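Local coordinates for protein methylmalonyl-CoA carboxyltransferase 12S subunit (Propionibacterium freudenreichii, PDB 1ON3) that transfers the carboxyl group of methylmalonyl-CoA to the biotin of the 1.3S subunit, as the hexameric core of the transcarboxylase complex, at residues His98-Asp103 against Phe133-Asp138; Phe191-Lys196 against Phe236-Asp241; Lys197-Ile202 against Thr217-Gly222. All blocks are in the same frame, centred on the assembly; numbering follows the deposited sequence.

Contact 1 (His98-Asp103 against Phe133-Asp138)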
loop_
_atom_site.group_PDB
_atom_site.type_symbol
_atom_site.label_atom_id
_atom_site.label_comp_id
_atom_site.label_asym_id
_atom_site.label_seq_id
_atom_site.Cartn_x
_atom_site.Cartn_y
_atom_site.Cartn_z
ATOM N N HIS E 98 23.551 -13.267 -13.031
ATOM C CA HIS E 98 23.402 -14.707 -12.835
ATOM C C HIS E 98 23.354 -15.285 -14.247
ATOM O O HIS E 98 22.808 -14.657 -15.160
ATOM C CB HIS E 98 22.125 -15.039 -12.063
ATOM C CG HIS E 98 22.225 -14.728 -10.604
ATOM N ND1 HIS E 98 22.091 -13.448 -10.101
ATOM C CD2 HIS E 98 22.533 -15.518 -9.549
ATOM C CE1 HIS E 98 22.314 -13.468 -8.797
ATOM N NE2 HIS E 98 22.587 -14.712 -8.438
ATOM N N ALA E 99 23.916 -16.474 -14.438
ATOM C CA ALA E 99 23.968 -17.055 -15.780
ATOM C C ALA E 99 23.930 -18.574 -15.787
ATOM O O ALA E 99 24.237 -19.218 -14.779
ATOM C CB ALA E 99 25.240 -16.579 -16.481
ATOM N N ALA E 100 23.538 -19.130 -16.931
ATOM C CA ALA E 100 23.481 -20.575 -17.125
ATOM C C ALA E 100 24.115 -20.850 -18.483
ATOM O O ALA E 100 24.010 -20.038 -19.409
ATOM C CB ALA E 100 22.045 -21.062 -17.107
ATOM N N SER E 101 24.773 -21.993 -18.616
ATOM C CA SER E 101 25.429 -22.300 -19.880
ATOM C C SER E 101 25.329 -23.801 -20.107
ATOM O O SER E 101 25.909 -24.581 -19.355
ATOM C CB SER E 101 26.891 -21.840 -19.811
ATOM O OG SER E 101 27.545 -21.912 -21.063
ATOM N N GLN E 102 24.571 -24.198 -21.123
ATOM C CA GLN E 102 24.388 -25.617 -21.427
ATOM C C GLN E 102 25.637 -26.229 -22.027
ATOM O O GLN E 102 26.330 -25.606 -22.841
ATOM C CB GLN E 102 23.201 -25.820 -22.379
ATOM C CG GLN E 102 21.854 -25.648 -21.695
ATOM C CD GLN E 102 20.677 -25.883 -22.624
ATOM O OE1 GLN E 102 20.631 -25.337 -23.723
ATOM N NE2 GLN E 102 19.709 -26.681 -22.176
ATOM N N ASP E 103 25.903 -27.469 -21.622
ATOM C CA ASP E 103 27.075 -28.196 -22.073
ATOM C C ASP E 103 26.652 -29.294 -23.044
ATOM O O ASP E 103 26.232 -30.385 -22.636
ATOM C CB ASP E 103 27.795 -28.808 -20.869
ATOM C CG ASP E 103 29.118 -29.433 -21.242
ATOM O OD1 ASP E 103 29.417 -29.521 -22.447
ATOM O OD2 ASP E 103 29.859 -29.841 -20.326
ATOM N N PHE E 133 19.739 -11.908 -15.942
ATOM C CA PHE E 133 19.931 -13.348 -16.124
ATOM C C PHE E 133 20.289 -13.619 -17.587
ATOM O O PHE E 133 19.549 -13.223 -18.492
ATOM C CB PHE E 133 18.655 -14.119 -15.793
ATOM C CG PHE E 133 18.740 -15.573 -16.128
ATOM C CD1 PHE E 133 17.946 -16.124 -17.129
ATOM C CD2 PHE E 133 19.644 -16.387 -15.471
ATOM C CE1 PHE E 133 18.062 -17.479 -17.470
ATOM C CE2 PHE E 133 19.768 -17.739 -15.806
ATOM C CZ PHE E 133 18.974 -18.278 -16.808
ATOM N N LEU E 134 21.410 -14.299 -17.812
ATOM C CA LEU E 134 21.875 -14.626 -19.164
ATOM C C LEU E 134 21.985 -16.150 -19.284
ATOM O O LEU E 134 22.417 -16.823 -18.355
ATOM C CB LEU E 134 23.224 -13.954 -19.448
ATOM C CG LEU E 134 23.157 -12.413 -19.419
ATOM C CD1 LEU E 134 23.679 -11.920 -18.075
ATOM C CD2 LEU E 134 23.976 -11.813 -20.549
ATOM N N PHE E 135 21.595 -16.680 -20.436
ATOM C CA PHE E 135 21.577 -18.124 -20.650
ATOM C C PHE E 135 22.087 -18.526 -22.044
ATOM O O PHE E 135 21.538 -18.095 -23.050
ATOM C CB PHE E 135 20.121 -18.585 -20.460
ATOM C CG PHE E 135 19.925 -20.080 -20.355
ATOM C CD1 PHE E 135 18.728 -20.574 -19.857
ATOM C CD2 PHE E 135 20.894 -20.986 -20.786
ATOM C CE1 PHE E 135 18.487 -21.954 -19.792
ATOM C CE2 PHE E 135 20.661 -22.372 -20.724
ATOM C CZ PHE E 135 19.453 -22.849 -20.225
ATOM N N PHE E 136 23.148 -19.336 -22.085
ATOM C CA PHE E 136 23.695 -19.857 -23.348
ATOM C C PHE E 136 23.024 -21.220 -23.576
ATOM O O PHE E 136 23.200 -22.156 -22.779
ATOM C CB PHE E 136 25.214 -20.081 -23.281
ATOM C CG PHE E 136 26.038 -18.812 -23.298
ATOM C CD1 PHE E 136 26.403 -18.189 -22.111
ATOM C CD2 PHE E 136 26.512 -18.290 -24.501
ATOM C CE1 PHE E 136 27.242 -17.063 -22.121
ATOM C CE2 PHE E 136 27.345 -17.175 -24.524
ATOM C CZ PHE E 136 27.715 -16.558 -23.328
ATOM N N TYR E 137 22.234 -21.307 -24.643
ATOM C CA TYR E 137 21.511 -22.523 -25.016
ATOM C C TYR E 137 22.310 -23.312 -26.066
ATOM O O TYR E 137 22.803 -22.745 -27.031
ATOM C CB TYR E 137 20.155 -22.143 -25.616
ATOM C CG TYR E 137 19.211 -21.477 -24.650
ATOM C CD1 TYR E 137 18.208 -22.203 -24.023
ATOM C CD2 TYR E 137 19.280 -20.102 -24.410
ATOM C CE1 TYR E 137 17.279 -21.585 -23.182
ATOM C CE2 TYR E 137 18.361 -19.465 -23.568
ATOM C CZ TYR E 137 17.363 -20.209 -22.960
ATOM O OH TYR E 137 16.445 -19.593 -22.141
ATOM N N ASP E 138 22.401 -24.626 -25.892
ATOM C CA ASP E 138 23.154 -25.485 -26.798
ATOM C C ASP E 138 22.609 -26.854 -26.405
ATOM O O ASP E 138 23.229 -27.555 -25.608
ATOM C CB ASP E 138 24.649 -25.380 -26.446
ATOM C CG ASP E 138 25.553 -25.933 -27.537
ATOM O OD1 ASP E 138 25.031 -26.640 -28.415
ATOM O OD2 ASP E 138 26.779 -25.669 -27.501
HETATM O O HOH W 1 27.811 -26.475 -24.932
#
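His-98 pairs with Phe-133, Ala-99 with Leu-134, Ala-100 with Phe-135 and Ser-101 with Phe-136 in a parallel ladder whose strand axes run 4.6 Å apart. Four backbone hydrogen bonds hold it: Leu-134 N to His-98 O, Ala-100 N to Leu-134 O, Phe-136 N to Ala-100 O, and Gln-102 N to Phe-136 O, the last almost straight at 179°. Beyond them a side chain takes over the pairing. Gln-102 OE1 accepts from Asp-138 N at 2.9 Å, while Gln-102 NE2 turns to Gln-115 OE1, which leaves the amide little freedom to flip. A water extends the polar end, donating to Gln-102 O at 2.7 Å and to Asp-138 OD2 at 2.9 Å; that carboxylate also forms a salt bridge with Arg-49.

The apolar contacts centre on the Phe-135 ring. Ala-100 CB lies over one face, 4.0 Å from the ring centroid in a CH-pi contact, and Tyr-137 CZ covers the opposite face toward the rim. Gln-102 CG meets the ring edge in plane, 3.6 Å from Phe-135 CE2. CG of Phe-135 is anti to the backbone N (chi1 -168°), and CD2 and CE2 of its ring reach Ala-100 and Gln-102 on strand 95-102. Phe-133 CZ also reaches Ala-100 CB, at 4.2 Å.

The strands and helix 113-129 make a beta-alpha-beta unit, expected in this crotonase-like fold. That helix touches Phe-133 and Phe-135; helix 46-53 covers Ala-99, Ser-101 and Phe-136 on the other face, and strand 170-175 continues the sheet beyond 133-139.

Contact 2 (Phe191-Lys196 against Phe236-Asp241)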
loop_
_atom_site.group_PDB
_atom_site.type_symbol
_atom_site.label_atom_id
_atom_site.label_comp_id
_atom_site.label_asym_id
_atom_site.label_seq_id
_atom_site.Cartn_x
_atom_site.Cartn_y
_atom_site.Cartn_z
ATOM N N PHE E 191 15.584 -10.846 -25.095
ATOM C CA PHE E 191 16.350 -10.785 -26.329
ATOM C C PHE E 191 17.025 -12.090 -26.669
ATOM O O PHE E 191 17.619 -12.726 -25.800
ATOM C CB PHE E 191 17.441 -9.719 -26.247
ATOM C CG PHE E 191 16.910 -8.340 -26.032
ATOM C CD1 PHE E 191 16.793 -7.817 -24.749
ATOM C CD2 PHE E 191 16.476 -7.588 -27.106
ATOM C CE1 PHE E 191 16.238 -6.544 -24.542
ATOM C CE2 PHE E 191 15.922 -6.327 -26.913
ATOM C CZ PHE E 191 15.804 -5.806 -25.627
ATOM N N ILE E 192 16.933 -12.484 -27.937
ATOM C CA ILE E 192 17.605 -13.697 -28.389
ATOM C C ILE E 192 18.753 -13.343 -29.331
ATOM O O ILE E 192 18.531 -12.677 -30.345
ATOM C CB ILE E 192 16.666 -14.645 -29.165
ATOM C CG1 ILE E 192 15.535 -15.132 -28.255
ATOM C CG2 ILE E 192 17.478 -15.836 -29.698
ATOM C CD1 ILE E 192 14.474 -15.960 -29.002
ATOM N N ILE E 193 19.971 -13.768 -28.976
ATOM C CA ILE E 193 21.160 -13.568 -29.807
ATOM C C ILE E 193 21.446 -14.970 -30.313
ATOM O O ILE E 193 21.605 -15.885 -29.513
ATOM C CB ILE E 193 22.390 -13.109 -28.997
ATOM C CG1 ILE E 193 22.127 -11.736 -28.377
ATOM C CG2 ILE E 193 23.608 -13.015 -29.906
ATOM C CD1 ILE E 193 23.072 -11.428 -27.221
ATOM N N MET E 194 21.505 -15.133 -31.629
ATOM C CA MET E 194 21.721 -16.438 -32.238
ATOM C C MET E 194 22.962 -16.438 -33.127
ATOM O O MET E 194 23.097 -15.574 -33.992
ATOM C CB MET E 194 20.479 -16.779 -33.063
ATOM C CG MET E 194 20.254 -18.223 -33.328
ATOM S SD MET E 194 18.615 -18.522 -34.034
ATOM C CE MET E 194 18.972 -20.142 -34.745
ATOM N N THR E 195 23.867 -17.402 -32.931
ATOM C CA THR E 195 25.075 -17.462 -33.757
ATOM C C THR E 195 24.775 -18.192 -35.063
ATOM O O THR E 195 23.737 -18.853 -35.191
ATOM C CB THR E 195 26.217 -18.222 -33.070
ATOM O OG1 THR E 195 25.906 -19.620 -33.059
ATOM C CG2 THR E 195 26.421 -17.720 -31.647
ATOM N N LYS E 196 25.687 -18.087 -36.029
ATOM C CA LYS E 196 25.475 -18.748 -37.314
ATOM C C LYS E 196 25.717 -20.259 -37.253
ATOM O O LYS E 196 25.530 -20.971 -38.238
ATOM C CB LYS E 196 26.328 -18.080 -38.403
ATOM C CG LYS E 196 25.746 -16.730 -38.784
ATOM C CD LYS E 196 26.451 -16.060 -39.944
ATOM C CE LYS E 196 25.669 -14.807 -40.354
ATOM N NZ LYS E 196 26.285 -14.081 -41.494
ATOM N N PHE E 236 19.268 -10.503 -32.572
ATOM C CA PHE E 236 20.610 -10.258 -33.065
ATOM C C PHE E 236 21.188 -11.499 -33.706
ATOM O O PHE E 236 20.998 -12.612 -33.196
ATOM C CB PHE E 236 21.560 -9.837 -31.920
ATOM C CG PHE E 236 21.094 -8.629 -31.152
ATOM C CD1 PHE E 236 20.288 -8.771 -30.037
ATOM C CD2 PHE E 236 21.418 -7.347 -31.586
ATOM C CE1 PHE E 236 19.799 -7.647 -29.353
ATOM C CE2 PHE E 236 20.937 -6.226 -30.918
ATOM C CZ PHE E 236 20.127 -6.377 -29.801
ATOM N N VAL E 237 21.878 -11.310 -34.828
ATOM C CA VAL E 237 22.558 -12.417 -35.480
ATOM C C VAL E 237 24.022 -12.177 -35.192
ATOM O O VAL E 237 24.509 -11.065 -35.368
ATOM C CB VAL E 237 22.350 -12.452 -37.009
ATOM C CG1 VAL E 237 23.271 -13.493 -37.636
ATOM C CG2 VAL E 237 20.921 -12.815 -37.323
ATOM N N ALA E 238 24.712 -13.218 -34.725
ATOM C CA ALA E 238 26.125 -13.136 -34.401
ATOM C C ALA E 238 26.901 -14.148 -35.248
ATOM O O ALA E 238 26.449 -15.272 -35.452
ATOM C CB ALA E 238 26.329 -13.434 -32.924
ATOM N N GLU E 239 28.069 -13.750 -35.737
ATOM C CA GLU E 239 28.878 -14.652 -36.557
ATOM C C GLU E 239 29.287 -15.910 -35.804
ATOM O O GLU E 239 29.179 -17.022 -36.328
ATOM C CB GLU E 239 30.136 -13.944 -37.056
ATOM C CG GLU E 239 29.967 -13.243 -38.387
ATOM C CD GLU E 239 29.633 -14.203 -39.508
ATOM O OE1 GLU E 239 30.385 -15.181 -39.706
ATOM O OE2 GLU E 239 28.616 -13.975 -40.192
ATOM N N ASP E 240 29.774 -15.734 -34.580
ATOM C CA ASP E 240 30.199 -16.869 -33.776
ATOM C C ASP E 240 30.050 -16.527 -32.304
ATOM O O ASP E 240 29.472 -15.501 -31.961
ATOM C CB ASP E 240 31.656 -17.231 -34.079
ATOM C CG ASP E 240 32.582 -16.027 -34.032
ATOM O OD1 ASP E 240 32.303 -15.060 -33.292
ATOM O OD2 ASP E 240 33.603 -16.051 -34.734
ATOM N N ASP E 241 30.594 -17.371 -31.437
ATOM C CA ASP E 241 30.479 -17.133 -30.010
ATOM C C ASP E 241 31.171 -15.879 -29.501
ATOM O O ASP E 241 30.657 -15.240 -28.591
ATOM C CB ASP E 241 30.972 -18.352 -29.231
ATOM C CG ASP E 241 30.050 -19.536 -29.380
ATOM O OD1 ASP E 241 30.420 -20.650 -28.945
ATOM O OD2 ASP E 241 28.949 -19.345 -29.937
HETATM O O HOH W 2 27.865 -20.976 -31.621
#
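The last parallel pairing of the N-terminal-half sheet joins strand 191-195 to the outermost strand 236-238, through Ile-193 with Phe-236, Met-194 with Val-237 and Thr-195 with Ala-238. Backbone bonds run from Phe-236 N to Ile-192 O, Met-194 N to Phe-236 O and Ala-238 N to Met-194 O; Lys-196 N to Ala-238 O is weak. On the face carrying Ile-193, Phe-236 CD1 lies 3.9 Å from Ile-193 CG1, and CE1 of the same Phe-236 ring brings its edge to Phe-191 CD2 at 4.0 Å. Ile-193 CG2, anti to the backbone N, reaches Ala-238 CB at 4.1 Å. Helix 241-253 packs over this face of the crotonase-like sheet through Ile-247, while helix 224-231 covers Met-194 and Val-237 on the other. Asp-240 N-caps helix 241-253, its OD1 accepting from Ala-243 N. Lys-196 stretches out, CE 3.9 Å from Val-237 CG1, to put NZ 2.7 Å from Glu-239 OE2 in a salt bridge; Glu-239 is bent at chi2 (-62°), which brings CD back toward Lys-196. Thr-195 CG2 touches Asp-241 OD2 at 3.5 Å, and a water links Thr-195 OG1 to that oxygen, while Asp-241 OD1 salt-bridges Arg-49 and accepts from Gln-44 N.

Contact 3 (Lys197-Ile202 against Thr217-Gly222). With DXX (methylmalonic acid), chain U.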
loop_
_atom_site.group_PDB
_atom_site.type_symbol
_atom_site.label_atom_id
_atom_site.label_comp_id
_atom_site.label_asym_id
_atom_site.label_seq_id
_atom_site.Cartn_x
_atom_site.Cartn_y
_atom_site.Cartn_z
ATOM N N LYS E 197 26.102 -20.752 -36.082
ATOM C CA LYS E 197 26.313 -22.184 -35.919
ATOM C C LYS E 197 25.087 -22.791 -35.238
ATOM O O LYS E 197 24.946 -24.005 -35.155
ATOM C CB LYS E 197 27.558 -22.446 -35.067
ATOM C CG LYS E 197 28.872 -22.098 -35.753
ATOM C CD LYS E 197 29.092 -22.961 -36.993
ATOM C CE LYS E 197 30.494 -22.756 -37.556
ATOM N NZ LYS E 197 30.766 -21.312 -37.832
ATOM N N ALA E 198 24.192 -21.932 -34.767
ATOM C CA ALA E 198 22.995 -22.389 -34.066
ATOM C C ALA E 198 21.796 -22.683 -34.950
ATOM O O ALA E 198 21.724 -22.247 -36.093
ATOM C CB ALA E 198 22.595 -21.362 -32.993
ATOM N N HIS E 199 20.865 -23.460 -34.402
ATOM C CA HIS E 199 19.619 -23.791 -35.080
ATOM C C HIS E 199 18.533 -23.884 -34.017
ATOM O O HIS E 199 18.775 -24.332 -32.893
ATOM C CB HIS E 199 19.738 -25.100 -35.873
ATOM C CG HIS E 199 20.728 -25.025 -36.994
ATOM N ND1 HIS E 199 22.066 -25.313 -36.824
ATOM C CD2 HIS E 199 20.596 -24.600 -38.274
ATOM C CE1 HIS E 199 22.716 -25.064 -37.948
ATOM N NE2 HIS E 199 21.847 -24.628 -38.844
ATOM N N MET E 200 17.338 -23.441 -34.371
ATOM C CA MET E 200 16.221 -23.440 -33.444
ATOM C C MET E 200 14.937 -23.733 -34.218
ATOM O O MET E 200 14.747 -23.228 -35.319
ATOM C CB MET E 200 16.145 -22.056 -32.779
ATOM C CG MET E 200 15.002 -21.841 -31.819
ATOM S SD MET E 200 15.320 -20.375 -30.775
ATOM C CE MET E 200 14.966 -19.020 -31.923
ATOM N N PHE E 201 14.069 -24.562 -33.650
ATOM C CA PHE E 201 12.803 -24.890 -34.299
ATOM C C PHE E 201 11.913 -25.710 -33.376
ATOM O O PHE E 201 12.399 -26.370 -32.450
ATOM C CB PHE E 201 13.042 -25.635 -35.623
ATOM C CG PHE E 201 14.096 -26.703 -35.547
ATOM C CD1 PHE E 201 13.917 -27.829 -34.743
ATOM C CD2 PHE E 201 15.275 -26.580 -36.279
ATOM C CE1 PHE E 201 14.901 -28.820 -34.672
ATOM C CE2 PHE E 201 16.265 -27.561 -36.218
ATOM C CZ PHE E 201 16.080 -28.684 -35.412
ATOM N N ILE E 202 10.609 -25.632 -33.599
ATOM C CA ILE E 202 9.674 -26.385 -32.772
ATOM C C ILE E 202 9.633 -27.809 -33.314
ATOM O O ILE E 202 9.671 -28.769 -32.551
ATOM C CB ILE E 202 8.259 -25.763 -32.803
ATOM C CG1 ILE E 202 8.259 -24.443 -32.014
ATOM C CG2 ILE E 202 7.245 -26.731 -32.204
ATOM C CD1 ILE E 202 8.946 -24.551 -30.635
ATOM N N THR E 217 16.355 -27.791 -45.178
ATOM C CA THR E 217 17.505 -28.118 -44.348
ATOM C C THR E 217 17.328 -27.434 -42.996
ATOM O O THR E 217 16.492 -26.540 -42.853
ATOM C CB THR E 217 18.812 -27.622 -44.997
ATOM O OG1 THR E 217 18.734 -26.206 -45.205
ATOM C CG2 THR E 217 19.044 -28.318 -46.338
ATOM N N ALA E 218 18.096 -27.855 -41.999
ATOM C CA ALA E 218 17.991 -27.233 -40.687
ATOM C C ALA E 218 18.335 -25.752 -40.842
ATOM O O ALA E 218 17.729 -24.884 -40.211
ATOM C CB ALA E 218 18.948 -27.898 -39.713
ATOM N N ASP E 219 19.301 -25.473 -41.710
ATOM C CA ASP E 219 19.739 -24.109 -41.940
ATOM C C ASP E 219 18.652 -23.250 -42.576
ATOM O O ASP E 219 18.437 -22.110 -42.171
ATOM C CB ASP E 219 20.991 -24.108 -42.817
ATOM C CG ASP E 219 22.060 -23.167 -42.293
ATOM O OD1 ASP E 219 22.527 -23.374 -41.151
ATOM O OD2 ASP E 219 22.428 -22.221 -43.020
ATOM N N GLU E 220 17.964 -23.795 -43.572
ATOM C CA GLU E 220 16.899 -23.053 -44.228
ATOM C C GLU E 220 15.729 -22.908 -43.269
ATOM O O GLU E 220 15.079 -21.866 -43.206
ATOM C CB GLU E 220 16.398 -23.793 -45.464
ATOM C CG GLU E 220 17.404 -24.014 -46.564
ATOM C CD GLU E 220 16.793 -24.793 -47.715
ATOM O OE1 GLU E 220 16.296 -25.913 -47.471
ATOM O OE2 GLU E 220 16.803 -24.286 -48.859
ATOM N N LEU E 221 15.471 -23.971 -42.518
ATOM C CA LEU E 221 14.354 -23.995 -41.581
ATOM C C LEU E 221 14.512 -23.129 -40.334
ATOM O O LEU E 221 13.643 -22.308 -40.026
ATOM C CB LEU E 221 14.079 -25.435 -41.148
ATOM C CG LEU E 221 12.933 -25.622 -40.151
ATOM C CD1 LEU E 221 11.609 -25.310 -40.816
ATOM C CD2 LEU E 221 12.944 -27.042 -39.632
ATOM N N GLY E 222 15.608 -23.319 -39.612
ATOM C CA GLY E 222 15.789 -22.573 -38.382
ATOM C C GLY E 222 17.153 -21.986 -38.107
ATOM O O GLY E 222 17.562 -21.894 -36.942
HETATM C C1 DXX U . 9.222 -33.479 -32.214
HETATM O O1 DXX U . 9.530 -34.598 -31.588
HETATM C CA DXX U . 10.008 -32.552 -32.117
HETATM C CB DXX U . 9.509 -31.762 -31.078
HETATM C C DXX U . 11.204 -32.208 -32.833
HETATM O O DXX U . 11.091 -32.440 -34.055
HETATM O O2 DXX U . 12.225 -31.727 -32.308
#
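His-199 reaches from the short strand 199-201 to the first turn of helix 218-222. Its CB lies 4.0 Å from Gly-222 O; chi1 (-64°) places CG beside the backbone N, and CD2 and NE2 beyond it meet the helix. CD2 of His-199 brings the ring edge 3.5 Å from Ala-218 O and also touches Ala-218 CB. At the tip, His-199 NE2 donates to Asp-219 OD1 at 2.7 Å, and CE1 of His-199 lies 3.6 Å from the same OD1. The oxygen lies close to the ring plane and uses its anti lone pair, with the carboxylate turned 56° from the ring. An alanine here would remove the ring and would probably leave Asp-219 OD1 without this donor and Ala-218 without the ring-edge contact.

The backbone adds Met-200 N to Gly-222 O at 3.0 Å. A side chain on Gly-222 would run into Met-200 O. Phe-201 CD2 meets Leu-221 CD2 at 4.1 Å, the two side chains crossing at about a right angle. Thr-217 and Glu-220 form a capping box at the helix start. Ile-202 belongs to the methylmalonic acid pocket, its O 3.3 Å from CB of the ligand, and Ile-202 N is bonded to Glu-380 of a second subunit.

The carboxylate's negative charge would probably favour the protonated imidazole, making the pairing an electrostatic tie between strand and helix.

In the fold
Contacts 1 and 2 belong to the same seven-stranded sheet, contact 1 inside it and contact 2 at its outermost strand; contact 3 lies beyond it, against a second subunit. Every touching residue of contact 1 is buried, where phenylalanine rings pack on alanine and glutamine beside a full backbone ladder. Contact 2 keeps an apolar centre but ends in exposed charges. Contact 3, mostly buried but with Asp-219 exposed at its rim, joins strand to helix by a histidine-carboxylate bond and reaches the ligand at its Ile-202 end. Arg-49 binds an acidic side chain in both contacts 1 and 2. Contact 3 is nested within the chain loop closed by contact 2, touching it where Met-194 CE packs on Gly-222 O.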